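Local coordinates for cobalamin biosynthesis protein (cbiD) (Archaeoglobus fulgidus, PDB 1SR8) that probably catalyses the S-adenosylmethionine-dependent methylation of C-1 in cobalt-precorrin-5B, giving cobalt-precorrin-6A on the anaerobic route to adenosylcobalamin, at residues E141-A146 and F150-G155; A212-R217 and L221-K226; V74-E79 and T187-P192. All blocks are in the same frame, centred on the assembly; numbering follows the deposited sequence.

Interaction 1 of 3, residues E141-A146 and F150-G155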
loop_
_atom_site.group_PDB
_atom_site.type_symbol
_atom_site.label_atom_id
_atom_site.label_comp_id
_atom_site.label_asym_id
_atom_site.label_seq_id
_atom_site.Cartn_x
_atom_site.Cartn_y
_atom_site.Cartn_z
ATOM N N GLU A 141 13.188 -4.268 8.878
ATOM C CA GLU A 141 12.653 -5.434 9.556
ATOM C C GLU A 141 13.003 -6.714 8.794
ATOM O O GLU A 141 13.494 -7.689 9.365
ATOM C CB GLU A 141 11.134 -5.296 9.681
ATOM C CG GLU A 141 10.527 -6.397 10.500
ATOM C CD GLU A 141 9.036 -6.267 10.661
ATOM O OE1 GLU A 141 8.483 -7.019 11.488
ATOM O OE2 GLU A 141 8.412 -5.435 9.965
ATOM N N ASN A 142 12.745 -6.706 7.494
ATOM C CA ASN A 142 13.033 -7.855 6.656
ATOM C C ASN A 142 14.526 -8.097 6.551
ATOM O O ASN A 142 14.969 -9.243 6.449
ATOM C CB ASN A 142 12.430 -7.638 5.272
ATOM C CG ASN A 142 10.930 -7.842 5.263
ATOM O OD1 ASN A 142 10.450 -8.970 5.410
ATOM N ND2 ASN A 142 10.179 -6.754 5.108
ATOM N N PHE A 143 15.298 -7.013 6.567
ATOM C CA PHE A 143 16.758 -7.097 6.493
ATOM C C PHE A 143 17.290 -7.827 7.728
ATOM O O PHE A 143 18.151 -8.707 7.624
ATOM C CB PHE A 143 17.368 -5.687 6.418
ATOM C CG PHE A 143 18.876 -5.668 6.540
ATOM C CD1 PHE A 143 19.682 -6.134 5.504
ATOM C CD2 PHE A 143 19.486 -5.226 7.712
ATOM C CE1 PHE A 143 21.074 -6.164 5.633
ATOM C CE2 PHE A 143 20.876 -5.253 7.850
ATOM C CZ PHE A 143 21.668 -5.723 6.810
ATOM N N ILE A 144 16.773 -7.455 8.896
ATOM C CA ILE A 144 17.184 -8.078 10.153
ATOM C C ILE A 144 16.835 -9.560 10.133
ATOM O O ILE A 144 17.684 -10.399 10.428
ATOM C CB ILE A 144 16.473 -7.447 11.372
ATOM C CG1 ILE A 144 16.905 -5.992 11.555
ATOM C CG2 ILE A 144 16.790 -8.247 12.622
ATOM C CD1 ILE A 144 16.066 -5.252 12.584
ATOM N N LYS A 145 15.585 -9.880 9.794
ATOM C CA LYS A 145 15.154 -11.274 9.743
ATOM C C LYS A 145 16.046 -12.084 8.790
ATOM O O LYS A 145 16.552 -13.154 9.151
ATOM C CB LYS A 145 13.690 -11.393 9.281
ATOM C CG LYS A 145 13.183 -12.859 9.252
ATOM C CD LYS A 145 12.032 -13.119 8.253
ATOM C CE LYS A 145 10.629 -12.786 8.811
ATOM N NZ LYS A 145 9.515 -13.061 7.828
ATOM N N ALA A 146 16.235 -11.572 7.575
ATOM C CA ALA A 146 17.058 -12.259 6.590
ATOM C C ALA A 146 18.510 -12.384 7.047
ATOM O O ALA A 146 19.110 -13.450 6.910
ATOM C CB ALA A 146 16.983 -11.542 5.244
ATOM N N PHE A 150 19.872 -16.268 7.304
ATOM C CA PHE A 150 20.936 -16.675 6.400
ATOM C C PHE A 150 22.321 -16.301 6.897
ATOM O O PHE A 150 23.271 -16.228 6.122
ATOM C CB PHE A 150 20.664 -16.069 5.027
ATOM C CG PHE A 150 19.320 -16.453 4.469
ATOM C CD1 PHE A 150 19.121 -17.708 3.890
ATOM C CD2 PHE A 150 18.236 -15.591 4.581
ATOM C CE1 PHE A 150 17.868 -18.099 3.432
ATOM C CE2 PHE A 150 16.973 -15.970 4.128
ATOM C CZ PHE A 150 16.789 -17.226 3.552
ATOM N N ASN A 151 22.426 -16.084 8.203
ATOM C CA ASN A 151 23.682 -15.726 8.846
ATOM C C ASN A 151 24.503 -14.767 7.989
ATOM O O ASN A 151 25.679 -14.994 7.710
ATOM C CB ASN A 151 24.476 -16.993 9.151
ATOM C CG ASN A 151 25.275 -16.879 10.429
ATOM O OD1 ASN A 151 26.335 -16.241 10.464
ATOM N ND2 ASN A 151 24.761 -17.484 11.503
ATOM N N PHE A 152 23.850 -13.684 7.589
ATOM C CA PHE A 152 24.441 -12.645 6.759
ATOM C C PHE A 152 24.921 -11.500 7.652
ATOM O O PHE A 152 24.263 -11.157 8.636
ATOM C CB PHE A 152 23.376 -12.144 5.779
ATOM C CG PHE A 152 23.853 -11.083 4.842
ATOM C CD1 PHE A 152 24.767 -11.383 3.835
ATOM C CD2 PHE A 152 23.366 -9.784 4.945
ATOM C CE1 PHE A 152 25.190 -10.400 2.938
ATOM C CE2 PHE A 152 23.779 -8.790 4.054
ATOM C CZ PHE A 152 24.691 -9.098 3.049
ATOM N N SER A 153 26.067 -10.911 7.320
ATOM C CA SER A 153 26.598 -9.805 8.114
ATOM C C SER A 153 26.893 -8.561 7.284
ATOM O O SER A 153 27.260 -7.527 7.831
ATOM C CB SER A 153 27.861 -10.241 8.866
ATOM O OG SER A 153 28.847 -10.718 7.970
ATOM N N GLY A 154 26.727 -8.659 5.969
ATOM C CA GLY A 154 26.969 -7.515 5.111
ATOM C C GLY A 154 25.762 -6.599 5.027
ATOM O O GLY A 154 25.013 -6.460 5.995
ATOM N N GLY A 155 25.574 -5.971 3.871
ATOM C CA GLY A 155 24.442 -5.079 3.679
ATOM C C GLY A 155 23.879 -5.226 2.279
ATOM O O GLY A 155 24.313 -6.095 1.526
#

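Interaction 2 of 3, residues A212-R217 and L221-K226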
loop_
_atom_site.group_PDB
_atom_site.type_symbol
_atom_site.label_atom_id
_atom_site.label_comp_id
_atom_site.label_asym_id
_atom_site.label_seq_id
_atom_site.Cartn_x
_atom_site.Cartn_y
_atom_site.Cartn_z
ATOM N N ALA A 212 -17.052 5.587 8.716
ATOM C CA ALA A 212 -16.128 6.698 8.551
ATOM C C ALA A 212 -15.533 6.610 7.135
ATOM O O ALA A 212 -14.898 5.615 6.780
ATOM C CB ALA A 212 -15.023 6.627 9.599
ATOM N N ILE A 213 -15.769 7.636 6.325
ATOM C CA ILE A 213 -15.244 7.690 4.956
ATOM C C ILE A 213 -13.893 8.416 5.021
ATOM O O ILE A 213 -13.848 9.640 5.169
ATOM C CB ILE A 213 -16.201 8.477 4.024
ATOM C CG1 ILE A 213 -17.623 7.920 4.146
ATOM C CG2 ILE A 213 -15.723 8.380 2.574
ATOM C CD1 ILE A 213 -18.686 8.785 3.486
ATOM N N THR A 214 -12.799 7.663 4.918
ATOM C CA THR A 214 -11.467 8.252 5.010
ATOM C C THR A 214 -10.708 8.294 3.685
ATOM O O THR A 214 -11.005 7.535 2.766
ATOM C CB THR A 214 -10.631 7.516 6.078
ATOM O OG1 THR A 214 -10.221 6.227 5.596
ATOM C CG2 THR A 214 -11.474 7.332 7.333
ATOM N N THR A 215 -9.731 9.199 3.598
ATOM C CA THR A 215 -8.927 9.386 2.386
ATOM C C THR A 215 -7.728 8.444 2.228
ATOM O O THR A 215 -7.273 8.190 1.109
ATOM C CB THR A 215 -8.411 10.843 2.281
ATOM O OG1 THR A 215 -7.736 11.202 3.491
ATOM C CG2 THR A 215 -9.555 11.797 2.046
ATOM N N GLY A 216 -7.215 7.931 3.336
ATOM C CA GLY A 216 -6.080 7.039 3.257
ATOM C C GLY A 216 -5.882 6.300 4.559
ATOM O O GLY A 216 -6.697 6.423 5.477
ATOM N N ARG A 217 -4.795 5.542 4.654
ATOM C CA ARG A 217 -4.513 4.773 5.854
ATOM C C ARG A 217 -4.346 5.627 7.112
ATOM O O ARG A 217 -4.818 5.248 8.173
ATOM C CB ARG A 217 -3.264 3.911 5.640
ATOM C CG ARG A 217 -2.901 2.990 6.813
ATOM C CD ARG A 217 -3.997 1.964 7.095
ATOM N NE ARG A 217 -3.536 0.953 8.040
ATOM C CZ ARG A 217 -4.118 -0.230 8.212
ATOM N NH1 ARG A 217 -5.196 -0.546 7.507
ATOM N NH2 ARG A 217 -3.601 -1.110 9.057
ATOM N N LEU A 221 -6.691 5.361 10.427
ATOM C CA LEU A 221 -6.169 5.145 11.771
ATOM C C LEU A 221 -6.732 6.204 12.699
ATOM O O LEU A 221 -7.054 5.929 13.854
ATOM C CB LEU A 221 -4.639 5.225 11.779
ATOM C CG LEU A 221 -3.901 4.025 11.175
ATOM C CD1 LEU A 221 -2.415 4.322 11.043
ATOM C CD2 LEU A 221 -4.116 2.812 12.051
ATOM N N TYR A 222 -6.855 7.420 12.186
ATOM C CA TYR A 222 -7.391 8.506 12.985
ATOM C C TYR A 222 -8.832 8.216 13.364
ATOM O O TYR A 222 -9.212 8.352 14.516
ATOM C CB TYR A 222 -7.335 9.813 12.212
ATOM C CG TYR A 222 -7.707 11.012 13.044
ATOM C CD1 TYR A 222 -6.786 11.585 13.930
ATOM C CD2 TYR A 222 -8.976 11.587 12.941
ATOM C CE1 TYR A 222 -7.122 12.708 14.687
ATOM C CE2 TYR A 222 -9.323 12.706 13.692
ATOM C CZ TYR A 222 -8.394 13.265 14.560
ATOM O OH TYR A 222 -8.729 14.397 15.276
ATOM N N ALA A 223 -9.632 7.820 12.383
ATOM C CA ALA A 223 -11.039 7.511 12.620
ATOM C C ALA A 223 -11.197 6.342 13.596
ATOM O O ALA A 223 -12.098 6.344 14.434
ATOM C CB ALA A 223 -11.738 7.191 11.294
ATOM N N ARG A 224 -10.329 5.343 13.476
ATOM C CA ARG A 224 -10.359 4.166 14.340
ATOM C C ARG A 224 -10.233 4.593 15.789
ATOM O O ARG A 224 -10.852 4.012 16.689
ATOM C CB ARG A 224 -9.184 3.240 14.018
ATOM C CG ARG A 224 -9.324 2.433 12.756
ATOM C CD ARG A 224 -9.678 1.010 13.106
ATOM N NE ARG A 224 -8.629 0.370 13.898
ATOM C CZ ARG A 224 -8.783 -0.771 14.568
ATOM N NH1 ARG A 224 -9.949 -1.404 14.549
ATOM N NH2 ARG A 224 -7.772 -1.283 15.261
ATOM N N LYS A 225 -9.416 5.619 15.997
ATOM C CA LYS A 225 -9.128 6.139 17.319
ATOM C C LYS A 225 -10.148 7.150 17.841
ATOM O O LYS A 225 -10.645 7.006 18.958
ATOM C CB LYS A 225 -7.720 6.755 17.305
ATOM C CG LYS A 225 -7.196 7.212 18.657
ATOM C CD LYS A 225 -5.686 7.465 18.628
ATOM C CE LYS A 225 -5.147 7.766 20.032
ATOM N NZ LYS A 225 -3.646 7.798 20.100
ATOM N N LYS A 226 -10.469 8.156 17.029
ATOM C CA LYS A 226 -11.394 9.222 17.422
ATOM C C LYS A 226 -12.888 8.970 17.209
ATOM O O LYS A 226 -13.717 9.640 17.825
ATOM C CB LYS A 226 -11.007 10.530 16.722
ATOM C CG LYS A 226 -9.558 10.928 16.929
ATOM C CD LYS A 226 -9.179 10.901 18.407
ATOM C CE LYS A 226 -7.663 10.992 18.601
ATOM N NZ LYS A 226 -7.223 10.654 19.998
#

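Interaction 3 of 3, residues V74-E79 and T187-P192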
loop_
_atom_site.group_PDB
_atom_site.type_symbol
_atom_site.label_atom_id
_atom_site.label_comp_id
_atom_site.label_asym_id
_atom_site.label_seq_id
_atom_site.Cartn_x
_atom_site.Cartn_y
_atom_site.Cartn_z
ATOM N N VAL A 74 0.731 -8.673 7.609
ATOM C CA VAL A 74 0.428 -9.822 6.747
ATOM C C VAL A 74 1.652 -10.161 5.877
ATOM O O VAL A 74 2.013 -9.395 4.981
ATOM C CB VAL A 74 -0.769 -9.501 5.814
ATOM C CG1 VAL A 74 -1.134 -10.718 4.988
ATOM C CG2 VAL A 74 -1.960 -9.025 6.635
ATOM N N ASP A 75 2.301 -11.291 6.143
ATOM C CA ASP A 75 3.466 -11.673 5.348
ATOM C C ASP A 75 3.011 -11.994 3.937
ATOM O O ASP A 75 1.957 -12.599 3.746
ATOM C CB ASP A 75 4.164 -12.893 5.939
ATOM C CG ASP A 75 4.693 -12.644 7.332
ATOM O OD1 ASP A 75 5.077 -11.500 7.638
ATOM O OD2 ASP A 75 4.738 -13.604 8.117
ATOM N N VAL A 76 3.800 -11.583 2.951
ATOM C CA VAL A 76 3.448 -11.829 1.558
ATOM C C VAL A 76 4.564 -12.523 0.810
ATOM O O VAL A 76 5.735 -12.208 0.991
ATOM C CB VAL A 76 3.139 -10.522 0.805
ATOM C CG1 VAL A 76 2.754 -10.836 -0.641
ATOM C CG2 VAL A 76 2.016 -9.786 1.490
ATOM N N GLU A 77 4.198 -13.468 -0.041
ATOM C CA GLU A 77 5.188 -14.180 -0.820
ATOM C C GLU A 77 5.325 -13.446 -2.156
ATOM O O GLU A 77 4.335 -13.159 -2.836
ATOM C CB GLU A 77 4.726 -15.614 -1.013
ATOM C CG GLU A 77 5.708 -16.512 -1.703
ATOM C CD GLU A 77 5.193 -17.935 -1.773
ATOM O OE1 GLU A 77 5.175 -18.617 -0.720
ATOM O OE2 GLU A 77 4.786 -18.359 -2.878
ATOM N N VAL A 78 6.564 -13.122 -2.512
ATOM C CA VAL A 78 6.862 -12.393 -3.741
ATOM C C VAL A 78 7.795 -13.196 -4.647
ATOM O O VAL A 78 8.789 -13.774 -4.189
ATOM C CB VAL A 78 7.547 -11.024 -3.418
ATOM C CG1 VAL A 78 7.847 -10.252 -4.694
ATOM C CG2 VAL A 78 6.655 -10.201 -2.506
ATOM N N GLU A 79 7.462 -13.231 -5.935
ATOM C CA GLU A 79 8.286 -13.934 -6.905
ATOM C C GLU A 79 9.451 -13.028 -7.274
ATOM O O GLU A 79 9.270 -11.842 -7.534
ATOM C CB GLU A 79 7.467 -14.298 -8.146
ATOM C CG GLU A 79 6.493 -15.438 -7.892
ATOM C CD GLU A 79 6.396 -16.395 -9.068
ATOM O OE1 GLU A 79 5.749 -16.042 -10.081
ATOM O OE2 GLU A 79 6.981 -17.502 -8.979
ATOM N N THR A 187 0.642 0.198 4.371
ATOM C CA THR A 187 0.211 -1.147 4.763
ATOM C C THR A 187 1.096 -2.231 4.166
ATOM O O THR A 187 1.193 -3.323 4.705
ATOM C CB THR A 187 -1.233 -1.442 4.308
ATOM O OG1 THR A 187 -1.298 -1.410 2.876
ATOM C CG2 THR A 187 -2.185 -0.418 4.858
ATOM N N GLY A 188 1.731 -1.912 3.043
ATOM C CA GLY A 188 2.576 -2.864 2.347
ATOM C C GLY A 188 1.863 -3.335 1.086
ATOM O O GLY A 188 2.461 -3.955 0.211
ATOM N N PHE A 189 0.576 -3.022 0.983
ATOM C CA PHE A 189 -0.226 -3.444 -0.164
ATOM C C PHE A 189 -0.733 -2.257 -0.963
ATOM O O PHE A 189 -0.851 -1.145 -0.435
ATOM C CB PHE A 189 -1.433 -4.264 0.312
ATOM C CG PHE A 189 -1.064 -5.535 1.029
ATOM C CD1 PHE A 189 -1.112 -6.758 0.372
ATOM C CD2 PHE A 189 -0.675 -5.510 2.363
ATOM C CE1 PHE A 189 -0.777 -7.941 1.034
ATOM C CE2 PHE A 189 -0.338 -6.682 3.036
ATOM C CZ PHE A 189 -0.390 -7.901 2.371
ATOM N N VAL A 190 -1.028 -2.502 -2.239
ATOM C CA VAL A 190 -1.558 -1.474 -3.124
ATOM C C VAL A 190 -3.061 -1.720 -3.272
ATOM O O VAL A 190 -3.476 -2.787 -3.715
ATOM C CB VAL A 190 -0.883 -1.527 -4.519
ATOM C CG1 VAL A 190 -1.618 -0.629 -5.499
ATOM C CG2 VAL A 190 0.556 -1.078 -4.413
ATOM N N GLU A 191 -3.872 -0.746 -2.868
ATOM C CA GLU A 191 -5.322 -0.860 -2.973
ATOM C C GLU A 191 -5.661 -0.736 -4.464
ATOM O O GLU A 191 -5.293 0.257 -5.100
ATOM C CB GLU A 191 -5.990 0.264 -2.171
ATOM C CG GLU A 191 -7.504 0.143 -2.060
ATOM C CD GLU A 191 -7.963 -0.979 -1.130
ATOM O OE1 GLU A 191 -7.137 -1.831 -0.738
ATOM O OE2 GLU A 191 -9.167 -1.015 -0.795
ATOM N N PRO A 192 -6.371 -1.736 -5.039
ATOM C CA PRO A 192 -6.760 -1.768 -6.459
ATOM C C PRO A 192 -7.868 -0.810 -6.876
ATOM O O PRO A 192 -8.960 -1.226 -7.276
ATOM C CB PRO A 192 -7.146 -3.221 -6.672
ATOM C CG PRO A 192 -7.802 -3.552 -5.374
ATOM C CD PRO A 192 -6.880 -2.932 -4.340
#

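Interaction 1 of 3, residues E141-A146 and F150-G155
The carbonyl oxygen of Ala146 accepts a hydrogen bond from the backbone N of Phe150 (O to N 2.9 Å), with an angle of 164° at the hydrogen. It belongs to the last turns of helix 133-149, which ends in a Schellman motif: Asn151, with positive phi, is the C-prime residue, and the N of Phe152 reaches back to the carbonyl of Ser147. Phe150 also turns its ring edge to the same Ala146 oxygen, CD2 standing 3.3 Å from O and close to the plane of the ring. The torsion chi1 of -57° sets CG beside the backbone N and anti to the carbonyl carbon, which brings CD2 to the Ala146 oxygen. CD2 meets the methyl CB of Ala146 more loosely, at 4.3 Å, and the side chain also touches Ala57 of helix 44-57 and Lys60 and Glu61 in the loop after it.

Beyond the turn the chain runs back past Phe143 before entering strand 155-159, where Gly155 pairs with Cys111. CE1 of Phe143 comes to the edge of the Phe152 ring, 4.1 Å from CE2 of Phe152 and near that ring's plane. Phe152 also packs on Ile56 and Leu59. One face of its ring carries the backbone N of Gly154, 3.4 Å above the ring centre, which folds the chain closely round the phenyl group. The carbonyl oxygen of Gly154 comes to the edge of the Phe143 ring, 3.5 Å from CZ.

Interaction 2 of 3, residues A212-R217 and L221-K226
The guanidinium of Arg217 meets Leu221 obliquely, NE lying 4.4 Å from CG of the leucine. On the next residue, the ring of Tyr222 has CG of Lys226, one turn further along, on one face, 3.5 Å above the plane and offset toward the rim. The contact sits in a beta-alpha-beta unit, strand 210-214, helix 217-226 and strand 231-234, of a parallel sheet, and it joins the first strand and the turn after it to the helix that crosses over the sheet.

Gly216 is the N-cap residue, and Arg217 opens the helix. Its carbonyl oxygen accepts a hydrogen bond from the backbone N of Leu221 at 2.9 Å. CG of Leu221 also rests on the Arg217 oxygen, at 3.4 Å, because chi1 of -74° places it beside the backbone N and turns the branched end back along the helix. At the tip of Arg217, NH1 is bonded to the carbonyl oxygen of Ile6, and the side chain touches Thr186 and Thr187, tying the start of the helix to neighbouring loops.

The strand meets the helix through small groups. Ala212 and Thr214, two residues apart, both direct CB at the helix, and Ala223 answers both with its one methyl, so helix and sheet meet here through methyl groups on a buried side of the helix. In Thr214, CG2 faces Ala223 while OG1 is bonded to the carbonyl oxygen of Phe233 on strand 231-234, so methyl and hydroxyl serve different neighbours. CG2 of Thr214 is 4.0 Å from CB of Ala223, and the CB atoms of Ala212 and Ala223 approach to 3.7 Å.

Interaction 3 of 3, residues V74-E79 and T187-P192
Val74, the first residue of the leading segment, meets the ring of Phe189 just before strand 76-83 begins. That strand belongs to the mixed sheet, whereas strand 189-190 is an outer strand of a small antiparallel sheet, so the contact is a buried apolar junction between two sheets, made by segments more than a hundred residues apart. CB of Val74 lies 3.8 Å from CZ of Phe189 and its CG1 3.9 Å from the same CZ. The two side chains cross at about a right angle, and the valine reaches the far end of the ring obliquely. The carbonyl oxygen of Val74 is held by the hydroxyl of Thr70, a residue that Phe189 also touches.

Asp75 turns away from the ring and lies against Ser69 and Lys67. Val76 faces Phe189 again, now from within the strand, where its backbone pairs with Val68. Its CG2 is the branch directed at the ring, near CZ and CE1; the modelled spacing is too short for carbons and is doubtful.

Phe189 itself brings CZ to Val74, with Val76 beside it. With chi1 of -62°, CG stands beside the backbone N and anti to the carbonyl carbon, and the ring reaches out toward the other segment. Ile6 packs on it as well. The backbone just before the ring is fixed by an ST turn and by the carbonyl of Gly188, which the hydroxyl of Thr46 binds. In that turn OG1 of Thr187 accepts a hydrogen bond from the backbone N of Phe189 at 3.1 Å, with an angle of 162° at the hydrogen.

Overall arrangement
Interactions 2 and 3 are buried, while interaction 1 is only partly so and lies farthest from the centre of the chain. Interactions 1 and 2 are local, each containing one helical backbone bond, at a helix end in the first and a helix start in the second. They differ in filling: phenyl rings in the partly buried contact, small methyl groups in the buried one. Interaction 3 is long-range and purely apolar across its two segments, and interaction 1 is nested within the loop it closes. Interactions 2 and 3 touch where NE of Arg217 packs 3.7 Å from CG2 of Thr187, whereas the centres of interactions 1 and 2 are 34 Å apart.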